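Local coordinates for virulence-associated protein I (Coxiella burnetii, PDB 3TRB), which probably binds DNA through a helix-turn-helix domain, as the antidote protein of a HigA-type addiction module, at residues A[29-34]-A[39-44]; A[51-56]-A[75-80]; A[58-63]-A[68-73]; A[64-67]-A[72-75]. All coordinates share one frame; numbering follows the deposited sequence.

Contact 1. Residues A[29-34]-A[39-44]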
loop_
_atom_site.group_PDB
_atom_site.type_symbol
_atom_site.label_atom_id
_atom_site.label_comp_id
_atom_site.label_asym_id
_atom_site.label_seq_id
_atom_site.Cartn_x
_atom_site.Cartn_y
_atom_site.Cartn_z
ATOM N N SER A 29 4.224 12.801 -37.762
ATOM C CA SER A 29 5.439 13.503 -37.361
ATOM C C SER A 29 5.357 14.002 -35.922
ATOM O O SER A 29 4.298 13.955 -35.297
ATOM C CB SER A 29 5.707 14.683 -38.297
ATOM O OG SER A 29 4.737 15.702 -38.123
ATOM N N ALA A 30 6.483 14.481 -35.407
ATOM C CA ALA A 30 6.531 15.046 -34.065
ATOM C C ALA A 30 5.674 16.304 -33.991
ATOM O O ALA A 30 4.966 16.528 -33.008
ATOM C CB ALA A 30 7.965 15.353 -33.666
ATOM N N ASN A 31 5.744 17.124 -35.035
ATOM C CA ASN A 31 4.934 18.336 -35.113
ATOM C C ASN A 31 3.439 18.037 -35.106
ATOM O O ASN A 31 2.670 18.699 -34.410
ATOM C CB ASN A 31 5.301 19.156 -36.353
ATOM C CG ASN A 31 6.432 20.130 -36.095
ATOM O OD1 ASN A 31 6.226 21.198 -35.518
ATOM N ND2 ASN A 31 7.635 19.772 -36.530
ATOM N N GLN A 32 3.035 17.039 -35.884
ATOM C CA GLN A 32 1.634 16.636 -35.948
ATOM C C GLN A 32 1.113 16.225 -34.575
ATOM O O GLN A 32 0.048 16.668 -34.148
ATOM C CB GLN A 32 1.444 15.489 -36.944
ATOM C CG GLN A 32 1.585 15.897 -38.401
ATOM C CD GLN A 32 1.419 14.724 -39.348
ATOM O OE1 GLN A 32 2.340 13.929 -39.536
ATOM N NE2 GLN A 32 0.242 14.611 -39.950
ATOM N N LEU A 33 1.870 15.376 -33.887
ATOM C CA LEU A 33 1.488 14.922 -32.556
ATOM C C LEU A 33 1.423 16.088 -31.577
ATOM O O LEU A 33 0.479 16.202 -30.795
ATOM C CB LEU A 33 2.466 13.864 -32.041
ATOM C CG LEU A 33 2.171 13.331 -30.639
ATOM C CD1 LEU A 33 0.773 12.728 -30.573
ATOM C CD2 LEU A 33 3.219 12.315 -30.211
ATOM N N ALA A 34 2.433 16.951 -31.627
ATOM C CA ALA A 34 2.504 18.107 -30.741
ATOM C C ALA A 34 1.262 18.983 -30.873
ATOM O O ALA A 34 0.718 19.455 -29.875
ATOM C CB ALA A 34 3.763 18.914 -31.021
ATOM N N ILE A 39 1.040 20.608 -27.159
ATOM C CA ILE A 39 2.279 20.794 -26.413
ATOM C C ILE A 39 3.398 21.181 -27.373
ATOM O O ILE A 39 3.299 20.929 -28.574
ATOM C CB ILE A 39 2.681 19.517 -25.644
ATOM C CG1 ILE A 39 2.866 18.344 -26.610
ATOM C CG2 ILE A 39 1.644 19.181 -24.582
ATOM C CD1 ILE A 39 3.240 17.044 -25.928
ATOM N N PRO A 40 4.466 21.801 -26.848
ATOM C CA PRO A 40 5.585 22.209 -27.705
ATOM C C PRO A 40 6.154 21.019 -28.465
ATOM O O PRO A 40 6.243 19.922 -27.910
ATOM C CB PRO A 40 6.618 22.734 -26.703
ATOM C CG PRO A 40 5.818 23.148 -25.519
ATOM C CD PRO A 40 4.688 22.168 -25.440
ATOM N N THR A 41 6.524 21.231 -29.725
ATOM C CA THR A 41 7.134 20.175 -30.523
ATOM C C THR A 41 8.392 19.675 -29.825
ATOM O O THR A 41 8.715 18.490 -29.877
ATOM C CB THR A 41 7.498 20.664 -31.939
ATOM O OG1 THR A 41 6.325 21.168 -32.589
ATOM C CG2 THR A 41 8.076 19.525 -32.763
ATOM N N ASN A 42 9.095 20.592 -29.167
ATOM C CA ASN A 42 10.296 20.254 -28.410
ATOM C C ASN A 42 10.057 19.147 -27.388
ATOM O O ASN A 42 10.900 18.271 -27.203
ATOM C CB ASN A 42 10.851 21.495 -27.710
ATOM C CG ASN A 42 11.466 22.483 -28.680
ATOM O OD1 ASN A 42 12.199 22.100 -29.594
ATOM N ND2 ASN A 42 11.173 23.762 -28.486
ATOM N N ARG A 43 8.906 19.195 -26.724
ATOM C CA ARG A 43 8.566 18.203 -25.710
ATOM C C ARG A 43 8.380 16.820 -26.327
ATOM O O ARG A 43 8.858 15.821 -25.789
ATOM C CB ARG A 43 7.304 18.618 -24.955
ATOM C CG ARG A 43 6.966 17.729 -23.771
ATOM C CD ARG A 43 5.770 18.276 -23.013
ATOM N NE ARG A 43 5.983 19.662 -22.604
ATOM C CZ ARG A 43 5.029 20.467 -22.149
ATOM N NH1 ARG A 43 3.782 20.031 -22.043
ATOM N NH2 ARG A 43 5.322 21.713 -21.802
ATOM N N VAL A 44 7.682 16.768 -27.456
ATOM C CA VAL A 44 7.484 15.513 -28.171
ATOM C C VAL A 44 8.816 14.953 -28.666
ATOM O O VAL A 44 9.113 13.775 -28.476
ATOM C CB VAL A 44 6.535 15.691 -29.372
ATOM C CG1 VAL A 44 6.538 14.443 -30.239
ATOM C CG2 VAL A 44 5.127 16.016 -28.893
#
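Val-44 turns CG1 anti to its backbone N (chi1 170°), and this spreads its two methyls across the facing helix. CG1 meets Ala-30 CB at 3.8 Å and touches Leu-33 CD2. CG2 lies 3.8 Å from Ala-34 CB. In Thr-41, one turn earlier, CG2 is anti to the backbone N and lies near Asn-31, while OG1 sits beside the backbone N and faces the Asn-31 amide.

Thr-41 OG1 donates to Asn-31 OD1 at 2.9 Å. The donor stands above the carbonyl plane, 63° out of it, off the lone pairs. The Asn-31 CB bond points away from the other helix, and only the amide end swings back. Ala-34 packs against the start of helix 41-48. Its CB is 3.6 Å from Thr-41 CA, and its O accepts from Ile-39 N at 3.0 Å, with an N-H...O angle of 162°.

Ser-29 caps the start of helix 30-37. Its OG accepts from Gln-32 N at 3.1 Å, and Gln-32 OE1 accepts from Ser-29 N in return, a capping box. Leu-33 continues inward onto Leu-18 and Leu-22 of helix 14-24.

Helices 30-37 and 41-48 are the two helices of the helix-turn-helix expected in this family. Small alanines let them come close on the buried side. On the more exposed side the Asn-31 to Thr-41 bond adds a polar tie, and the Ala-34 to Ile-39 backbone bond closes the turn.

Contact 2. Residues A[51-56]-A[75-80]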
loop_
_atom_site.group_PDB
_atom_site.type_symbol
_atom_site.label_atom_id
_atom_site.label_comp_id
_atom_site.label_asym_id
_atom_site.label_seq_id
_atom_site.Cartn_x
_atom_site.Cartn_y
_atom_site.Cartn_z
ATOM N N ALA A 51 15.165 11.788 -24.178
ATOM C CA ALA A 51 15.839 12.836 -23.421
ATOM C C ALA A 51 14.941 13.426 -22.339
ATOM O O ALA A 51 15.392 14.212 -21.511
ATOM C CB ALA A 51 16.336 13.931 -24.357
ATOM N N ARG A 52 13.666 13.061 -22.358
ATOM C CA ARG A 52 12.744 13.515 -21.326
ATOM C C ARG A 52 11.731 12.430 -20.986
ATOM O O ARG A 52 11.454 11.545 -21.793
ATOM C CB ARG A 52 12.037 14.808 -21.743
ATOM C CG ARG A 52 12.946 16.034 -21.791
ATOM C CD ARG A 52 13.603 16.311 -20.444
ATOM N NE ARG A 52 14.385 17.546 -20.458
ATOM C CZ ARG A 52 15.673 17.619 -20.777
ATOM N NH1 ARG A 52 16.344 16.526 -21.112
ATOM N NH2 ARG A 52 16.297 18.789 -20.761
ATOM N N SER A 53 11.189 12.509 -19.777
ATOM C CA SER A 53 10.252 11.505 -19.283
ATOM C C SER A 53 8.807 11.864 -19.606
ATOM O O SER A 53 8.505 13.002 -19.963
ATOM C CB SER A 53 10.406 11.330 -17.769
ATOM O OG SER A 53 11.723 10.930 -17.428
ATOM N N ILE A 54 7.918 10.884 -19.482
ATOM C CA ILE A 54 6.488 11.138 -19.605
ATOM C C ILE A 54 5.926 11.545 -18.251
ATOM O O ILE A 54 5.874 10.737 -17.322
ATOM C CB ILE A 54 5.724 9.904 -20.112
ATOM C CG1 ILE A 54 6.145 9.561 -21.543
ATOM C CG2 ILE A 54 4.223 10.147 -20.052
ATOM C CD1 ILE A 54 5.292 8.490 -22.185
ATOM N N THR A 55 5.513 12.802 -18.140
ATOM C CA THR A 55 4.899 13.289 -16.914
ATOM C C THR A 55 3.424 12.912 -16.887
ATOM O O THR A 55 2.885 12.418 -17.876
ATOM C CB THR A 55 5.031 14.816 -16.791
ATOM O OG1 THR A 55 4.311 15.445 -17.860
ATOM C CG2 THR A 55 6.492 15.230 -16.856
ATOM N N ALA A 56 2.776 13.143 -15.750
ATOM C CA ALA A 56 1.354 12.847 -15.615
ATOM C C ALA A 56 0.525 13.663 -16.601
ATOM O O ALA A 56 -0.460 13.171 -17.152
ATOM C CB ALA A 56 0.890 13.100 -14.189
ATOM N N ASN A 75 3.193 3.708 -16.618
ATOM C CA ASN A 75 3.769 2.395 -16.340
ATOM C C ASN A 75 4.914 2.057 -17.288
ATOM O O ASN A 75 5.841 1.334 -16.920
ATOM C CB ASN A 75 2.697 1.306 -16.382
ATOM C CG ASN A 75 2.007 1.118 -15.041
ATOM O OD1 ASN A 75 2.301 1.822 -14.073
ATOM N ND2 ASN A 75 1.084 0.168 -14.979
ATOM N N LEU A 76 4.848 2.577 -18.511
ATOM C CA LEU A 76 5.956 2.440 -19.447
ATOM C C LEU A 76 7.170 3.187 -18.912
ATOM O O LEU A 76 8.292 2.688 -18.969
ATOM C CB LEU A 76 5.571 2.968 -20.832
ATOM C CG LEU A 76 4.601 2.110 -21.646
ATOM C CD1 LEU A 76 4.370 2.729 -23.014
ATOM C CD2 LEU A 76 5.130 0.691 -21.783
ATOM N N GLN A 77 6.938 4.382 -18.381
ATOM C CA GLN A 77 8.014 5.178 -17.808
ATOM C C GLN A 77 8.582 4.498 -16.565
ATOM O O GLN A 77 9.796 4.472 -16.362
ATOM C CB GLN A 77 7.517 6.580 -17.462
ATOM C CG GLN A 77 8.617 7.537 -17.049
ATOM C CD GLN A 77 9.571 7.845 -18.186
ATOM O OE1 GLN A 77 9.154 8.269 -19.264
ATOM N NE2 GLN A 77 10.859 7.630 -17.952
ATOM N N ASP A 78 7.698 3.948 -15.738
ATOM C CA ASP A 78 8.120 3.236 -14.535
ATOM C C ASP A 78 9.030 2.068 -14.882
ATOM O O ASP A 78 10.094 1.901 -14.285
ATOM C CB ASP A 78 6.913 2.714 -13.758
ATOM C CG ASP A 78 6.078 3.823 -13.161
ATOM O OD1 ASP A 78 6.579 4.962 -13.043
ATOM O OD2 ASP A 78 4.918 3.548 -12.799
ATOM N N ALA A 79 8.599 1.257 -15.845
ATOM C CA ALA A 79 9.367 0.095 -16.273
ATOM C C ALA A 79 10.768 0.514 -16.693
ATOM O O ALA A 79 11.755 -0.125 -16.326
ATOM C CB ALA A 79 8.657 -0.615 -17.418
ATOM N N TYR A 80 10.847 1.599 -17.456
ATOM C CA TYR A 80 12.127 2.121 -17.913
ATOM C C TYR A 80 12.964 2.639 -16.749
ATOM O O TYR A 80 14.157 2.349 -16.657
ATOM C CB TYR A 80 11.912 3.230 -18.945
ATOM C CG TYR A 80 13.174 3.964 -19.335
ATOM C CD1 TYR A 80 14.010 3.473 -20.329
ATOM C CD2 TYR A 80 13.526 5.155 -18.715
ATOM C CE1 TYR A 80 15.163 4.145 -20.690
ATOM C CE2 TYR A 80 14.676 5.834 -19.070
ATOM C CZ TYR A 80 15.491 5.324 -20.057
ATOM O OH TYR A 80 16.636 6.001 -20.408
HETATM O O HOH W 1 13.123 9.508 -19.255
#
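Gln-77 OE1 accepts from Ile-54 N at 2.9 Å. The N-H...O angle is 167°, so the bond is nearly straight at the hydrogen. The donor nevertheless sits above the amide plane, 51° out of it, rather than on a lone pair. Gln-77 CG is anti to the backbone N (chi1 -172°), and the chain then bends at chi2, which turns the amide across the loop.

The rest of the amide packs on Ser-53. Ser-53 CB is 3.6 Å from Gln-77 CD. Ser-53 OG and Gln-77 NE2 are not bonded directly. A water joins them: it lies 2.7 Å from Ser-53 OG and accepts from Gln-77 NE2 at 3.2 Å. NE2 also bonds to Asp-81, one turn further along helix 70-96.

Ile-54 is buried. Its side chain runs on to Ala-59 and Leu-62 of helix 56-66 and to Pro-14 of helix 14-24.

Both ends of the amide are used. Its oxygen satisfies a backbone N-H in a segment without regular structure, and its nitrogen is held by Asp-81 and the water. These bonds probably fix the rotation of the amide. They join the loop between helices 41-48 and 56-66 to the long helix 70-96.

Contact 3. Residues A[58-63]-A[68-73]; sequences TALRLA and TTPEFW
Trp-73 starts at CB, 4.1 Å from Ala-59 CB. The indole then lies with one face against Leu-62. CD1 and NE1 lie under Leu-62 CB, which is 3.5 Å from NE1. This is a CH-pi contact: Leu-62 CB stands over the five-membered ring, 18° off its normal. NE1 makes a weak hydrogen bond to Thr-68 OG1, with an N-H...O angle of 124°. Further out, CD2 and CE3 meet Leu-62 CD1, 3.8 Å from CD2. The far benzo atoms lie beyond Leu-62, and CZ2 goes to Phe-66. The opposite face of the indole carries Phe-72 CE2.

Pro-70 CB touches Leu-60 CD2 at 3.8 Å, and its CD lies at the same distance from Ala-63 CB. Ala-63 O accepts a weak bond from Thr-68 N. Thr-69 caps the second helix, as its OG1 accepts from Phe-72 N at 3.0 Å.

Leu-60 and Pro-70 also meet Ala-85 and Ile-82 of the second subunit.

The contact packs helix 56-66 on the start of helix 70-96, joined by a short connection. Ala-59 and Ala-63 make room for the proline and the indole. Trp-73 is buried, and its NE1 has the Thr-68 hydroxyl as a weak partner. Carbon surfaces supply most of the contact.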
loop_
_atom_site.group_PDB
_atom_site.type_symbol
_atom_site.label_atom_id
_atom_site.label_comp_id
_atom_site.label_asym_id
_atom_site.label_seq_id
_atom_site.Cartn_x
_atom_site.Cartn_y
_atom_site.Cartn_z
ATOM N N THR A 58 1.490 14.783 -19.578
ATOM C CA THR A 58 1.681 14.216 -20.906
ATOM C C THR A 58 0.918 12.905 -21.044
ATOM O O THR A 58 0.335 12.622 -22.091
ATOM C CB THR A 58 3.166 13.979 -21.208
ATOM O OG1 THR A 58 3.871 15.224 -21.140
ATOM C CG2 THR A 58 3.337 13.383 -22.596
ATOM N N ALA A 59 0.922 12.108 -19.980
ATOM C CA ALA A 59 0.211 10.836 -19.975
ATOM C C ALA A 59 -1.282 11.039 -20.217
ATOM O O ALA A 59 -1.904 10.289 -20.969
ATOM C CB ALA A 59 0.444 10.102 -18.662
ATOM N N LEU A 60 -1.850 12.057 -19.578
ATOM C CA LEU A 60 -3.269 12.368 -19.733
ATOM C C LEU A 60 -3.589 12.787 -21.161
ATOM O O LEU A 60 -4.629 12.421 -21.708
ATOM C CB LEU A 60 -3.687 13.472 -18.759
ATOM C CG LEU A 60 -3.798 13.088 -17.282
ATOM C CD1 LEU A 60 -4.031 14.321 -16.425
ATOM C CD2 LEU A 60 -4.913 12.075 -17.082
ATOM N N ARG A 61 -2.688 13.557 -21.764
ATOM C CA ARG A 61 -2.877 14.017 -23.135
ATOM C C ARG A 61 -2.761 12.859 -24.123
ATOM O O ARG A 61 -3.580 12.726 -25.033
ATOM C CB ARG A 61 -1.878 15.125 -23.472
ATOM C CG ARG A 61 -2.003 16.343 -22.569
ATOM C CD ARG A 61 -0.990 17.419 -22.917
ATOM N NE ARG A 61 -1.168 18.603 -22.082
ATOM C CZ ARG A 61 -2.012 19.591 -22.360
ATOM N NH1 ARG A 61 -2.757 19.538 -23.455
ATOM N NH2 ARG A 61 -2.111 20.630 -21.542
ATOM N N LEU A 62 -1.743 12.024 -23.935
ATOM C CA LEU A 62 -1.559 10.836 -24.760
ATOM C C LEU A 62 -2.754 9.898 -24.640
ATOM O O LEU A 62 -3.211 9.331 -25.634
ATOM C CB LEU A 62 -0.276 10.101 -24.367
ATOM C CG LEU A 62 1.046 10.765 -24.753
ATOM C CD1 LEU A 62 2.213 10.067 -24.072
ATOM C CD2 LEU A 62 1.224 10.770 -26.267
ATOM N N ALA A 63 -3.258 9.738 -23.421
ATOM C CA ALA A 63 -4.406 8.874 -23.173
ATOM C C ALA A 63 -5.634 9.343 -23.949
ATOM O O ALA A 63 -6.341 8.539 -24.555
ATOM C CB ALA A 63 -4.710 8.815 -21.684
ATOM N N THR A 68 -6.162 5.567 -24.836
ATOM C CA THR A 68 -5.667 4.628 -23.838
ATOM C C THR A 68 -5.947 5.158 -22.439
ATOM O O THR A 68 -6.709 6.109 -22.267
ATOM C CB THR A 68 -4.149 4.411 -23.978
ATOM O OG1 THR A 68 -3.453 5.574 -23.510
ATOM C CG2 THR A 68 -3.776 4.147 -25.427
ATOM N N THR A 69 -5.329 4.537 -21.441
ATOM C CA THR A 69 -5.355 5.066 -20.086
ATOM C C THR A 69 -4.070 5.847 -19.853
ATOM O O THR A 69 -3.058 5.587 -20.504
ATOM C CB THR A 69 -5.439 3.940 -19.042
ATOM O OG1 THR A 69 -4.225 3.178 -19.064
ATOM C CG2 THR A 69 -6.617 3.026 -19.336
ATOM N N PRO A 70 -4.105 6.822 -18.933
ATOM C CA PRO A 70 -2.858 7.501 -18.572
ATOM C C PRO A 70 -1.929 6.548 -17.821
ATOM O O PRO A 70 -0.708 6.696 -17.888
ATOM C CB PRO A 70 -3.330 8.638 -17.659
ATOM C CG PRO A 70 -4.642 8.173 -17.117
ATOM C CD PRO A 70 -5.270 7.380 -18.226
ATOM N N GLU A 71 -2.508 5.573 -17.128
ATOM C CA GLU A 71 -1.726 4.585 -16.393
ATOM C C GLU A 71 -0.797 3.806 -17.318
ATOM O O GLU A 71 0.332 3.486 -16.948
ATOM C CB GLU A 71 -2.644 3.618 -15.638
ATOM C CG GLU A 71 -3.347 4.218 -14.427
ATOM C CD GLU A 71 -4.613 4.974 -14.783
ATOM O OE1 GLU A 71 -4.962 5.035 -15.981
ATOM O OE2 GLU A 71 -5.264 5.502 -13.857
ATOM N N PHE A 72 -1.279 3.501 -18.518
ATOM C CA PHE A 72 -0.482 2.773 -19.500
ATOM C C PHE A 72 0.846 3.468 -19.774
ATOM O O PHE A 72 1.897 2.828 -19.787
ATOM C CB PHE A 72 -1.262 2.607 -20.807
ATOM C CG PHE A 72 -0.418 2.160 -21.966
ATOM C CD1 PHE A 72 -0.165 0.815 -22.181
ATOM C CD2 PHE A 72 0.115 3.086 -22.847
ATOM C CE1 PHE A 72 0.607 0.403 -23.251
ATOM C CE2 PHE A 72 0.887 2.681 -23.917
ATOM C CZ PHE A 72 1.133 1.338 -24.119
ATOM N N TRP A 73 0.791 4.779 -19.989
ATOM C CA TRP A 73 1.979 5.546 -20.349
ATOM C C TRP A 73 2.931 5.750 -19.174
ATOM O O TRP A 73 4.149 5.718 -19.342
ATOM C CB TRP A 73 1.586 6.891 -20.969
ATOM C CG TRP A 73 0.898 6.736 -22.289
ATOM C CD1 TRP A 73 -0.436 6.855 -22.540
ATOM C CD2 TRP A 73 1.514 6.410 -23.541
ATOM N NE1 TRP A 73 -0.689 6.632 -23.875
ATOM C CE2 TRP A 73 0.492 6.356 -24.510
ATOM C CE3 TRP A 73 2.832 6.161 -23.938
ATOM C CZ2 TRP A 73 0.746 6.066 -25.847
ATOM C CZ3 TRP A 73 3.083 5.873 -25.267
ATOM C CH2 TRP A 73 2.043 5.828 -26.206
#

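Contact 4. Residues A[64-67]-A[72-75]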
loop_
_atom_site.group_PDB
_atom_site.type_symbol
_atom_site.label_atom_id
_atom_site.label_comp_id
_atom_site.label_asym_id
_atom_site.label_seq_id
_atom_site.Cartn_x
_atom_site.Cartn_y
_atom_site.Cartn_z
ATOM N N LYS A 64 -5.874 10.651 -23.929
ATOM C CA LYS A 64 -7.019 11.239 -24.618
ATOM C C LYS A 64 -6.877 11.114 -26.132
ATOM O O LYS A 64 -7.851 10.850 -26.834
ATOM C CB LYS A 64 -7.175 12.712 -24.227
ATOM C CG LYS A 64 -8.304 13.444 -24.943
ATOM C CD LYS A 64 -9.668 13.012 -24.432
ATOM C CE LYS A 64 -10.787 13.793 -25.109
ATOM N NZ LYS A 64 -10.698 15.254 -24.830
ATOM N N PHE A 65 -5.660 11.300 -26.631
ATOM C CA PHE A 65 -5.414 11.247 -28.067
ATOM C C PHE A 65 -5.449 9.824 -28.617
ATOM O O PHE A 65 -6.116 9.555 -29.616
ATOM C CB PHE A 65 -4.079 11.907 -28.412
ATOM C CG PHE A 65 -3.720 11.828 -29.871
ATOM C CD1 PHE A 65 -4.389 12.599 -30.804
ATOM C CD2 PHE A 65 -2.703 10.992 -30.306
ATOM C CE1 PHE A 65 -4.059 12.535 -32.145
ATOM C CE2 PHE A 65 -2.368 10.923 -31.645
ATOM C CZ PHE A 65 -3.047 11.696 -32.566
ATOM N N PHE A 66 -4.726 8.917 -27.964
ATOM C CA PHE A 66 -4.618 7.538 -28.435
ATOM C C PHE A 66 -5.761 6.649 -27.949
ATOM O O PHE A 66 -5.910 5.515 -28.402
ATOM C CB PHE A 66 -3.268 6.926 -28.035
ATOM C CG PHE A 66 -2.105 7.464 -28.819
ATOM C CD1 PHE A 66 -1.925 7.110 -30.144
ATOM C CD2 PHE A 66 -1.190 8.321 -28.231
ATOM C CE1 PHE A 66 -0.858 7.604 -30.871
ATOM C CE2 PHE A 66 -0.121 8.818 -28.953
ATOM C CZ PHE A 66 0.045 8.458 -30.275
ATOM N N GLY A 67 -6.568 7.167 -27.029
ATOM C CA GLY A 67 -7.691 6.413 -26.504
ATOM C C GLY A 67 -7.263 5.325 -25.538
ATOM O O GLY A 67 -7.912 4.285 -25.430
ATOM N N PHE A 72 -1.279 3.501 -18.518
ATOM C CA PHE A 72 -0.482 2.773 -19.500
ATOM C C PHE A 72 0.846 3.468 -19.774
ATOM O O PHE A 72 1.897 2.828 -19.787
ATOM C CB PHE A 72 -1.262 2.607 -20.807
ATOM C CG PHE A 72 -0.418 2.160 -21.966
ATOM C CD1 PHE A 72 -0.165 0.815 -22.181
ATOM C CD2 PHE A 72 0.115 3.086 -22.847
ATOM C CE1 PHE A 72 0.607 0.403 -23.251
ATOM C CE2 PHE A 72 0.887 2.681 -23.917
ATOM C CZ PHE A 72 1.133 1.338 -24.119
ATOM N N TRP A 73 0.791 4.779 -19.989
ATOM C CA TRP A 73 1.979 5.546 -20.349
ATOM C C TRP A 73 2.931 5.750 -19.174
ATOM O O TRP A 73 4.149 5.718 -19.342
ATOM C CB TRP A 73 1.586 6.891 -20.969
ATOM C CG TRP A 73 0.898 6.736 -22.289
ATOM C CD1 TRP A 73 -0.436 6.855 -22.540
ATOM C CD2 TRP A 73 1.514 6.410 -23.541
ATOM N NE1 TRP A 73 -0.689 6.632 -23.875
ATOM C CE2 TRP A 73 0.492 6.356 -24.510
ATOM C CE3 TRP A 73 2.832 6.161 -23.938
ATOM C CZ2 TRP A 73 0.746 6.066 -25.847
ATOM C CZ3 TRP A 73 3.083 5.873 -25.267
ATOM C CH2 TRP A 73 2.043 5.828 -26.206
ATOM N N LEU A 74 2.374 5.951 -17.985
ATOM C CA LEU A 74 3.199 6.129 -16.796
ATOM C C LEU A 74 3.881 4.824 -16.403
ATOM O O LEU A 74 5.011 4.830 -15.917
ATOM C CB LEU A 74 2.370 6.676 -15.632
ATOM C CG LEU A 74 1.862 8.109 -15.793
ATOM C CD1 LEU A 74 1.144 8.571 -14.534
ATOM C CD2 LEU A 74 3.014 9.043 -16.123
ATOM N N ASN A 75 3.193 3.708 -16.618
ATOM C CA ASN A 75 3.769 2.395 -16.340
ATOM C C ASN A 75 4.914 2.057 -17.288
ATOM O O ASN A 75 5.841 1.334 -16.920
ATOM C CB ASN A 75 2.697 1.306 -16.382
ATOM C CG ASN A 75 2.007 1.118 -15.041
ATOM O OD1 ASN A 75 2.301 1.822 -14.073
ATOM N ND2 ASN A 75 1.084 0.168 -14.979
#
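Phe-66 CD2 and Trp-73 CZ2 meet at 3.8 Å, and this is the tight point of the contact. No other pair of residues in 64-67 and 72-75 comes within 4.5 Å. The two rings are oblique to each other. Their planes make 42°, and the centroid of the Phe-66 ring is 5.8 Å from that of the Trp-73 six-membered ring, so the pair is neither a stack nor an edge-to-face contact. Phe-66 CG lies beside the backbone N (chi1 -73°), which brings CD2 close to CZ2 of the indole's six-membered ring.

Packing within 64-67 adds to this. Phe-65 CD2 lies 3.5 Å above the Phe-66 ring, over its centre.

The contact is looser around this point. The CA atoms of Phe-66 and Trp-73 are 10.6 Å apart, so the backbones stand well away and only the rings bridge them. Gly-67 is exposed and leaves the helix with positive phi (75°), and Phe-72 is exposed as well.

The pair lies where helix 56-66 ends and helix 70-96 begins. Helix 14-24 lies against it: Leu-18 touches both side chains, and Leu-22 touches Phe-66. Phe-65 turns to helix 30-37, where it packs on Leu-33 and Leu-37 and stacks on His-36.

In the fold
Contacts 3 and 4 are neighbours on the same helix pair, 56-66 and 70-96, with centres about 2 Å apart. They share Phe-72 and Trp-73. Contact 2 lies about 11 Å from both, between centres, and contact 3 is nested inside the loop it closes. Ile-54 joins them: its CD1 is 3.8 Å from Trp-73 CE3. Contact 1 stands about 16 Å from contacts 3 and 4, between centres. Ile-39 CG2 reaches Arg-61 CD at 3.6 Å, and Leu-33 CD1 reaches Phe-65 CE2 at 3.8 Å. Contact 1 holds the probable DNA-binding helices. Contacts 2, 3 and 4 touch the second subunit, whereas no other chain of the assembly touches contact 1.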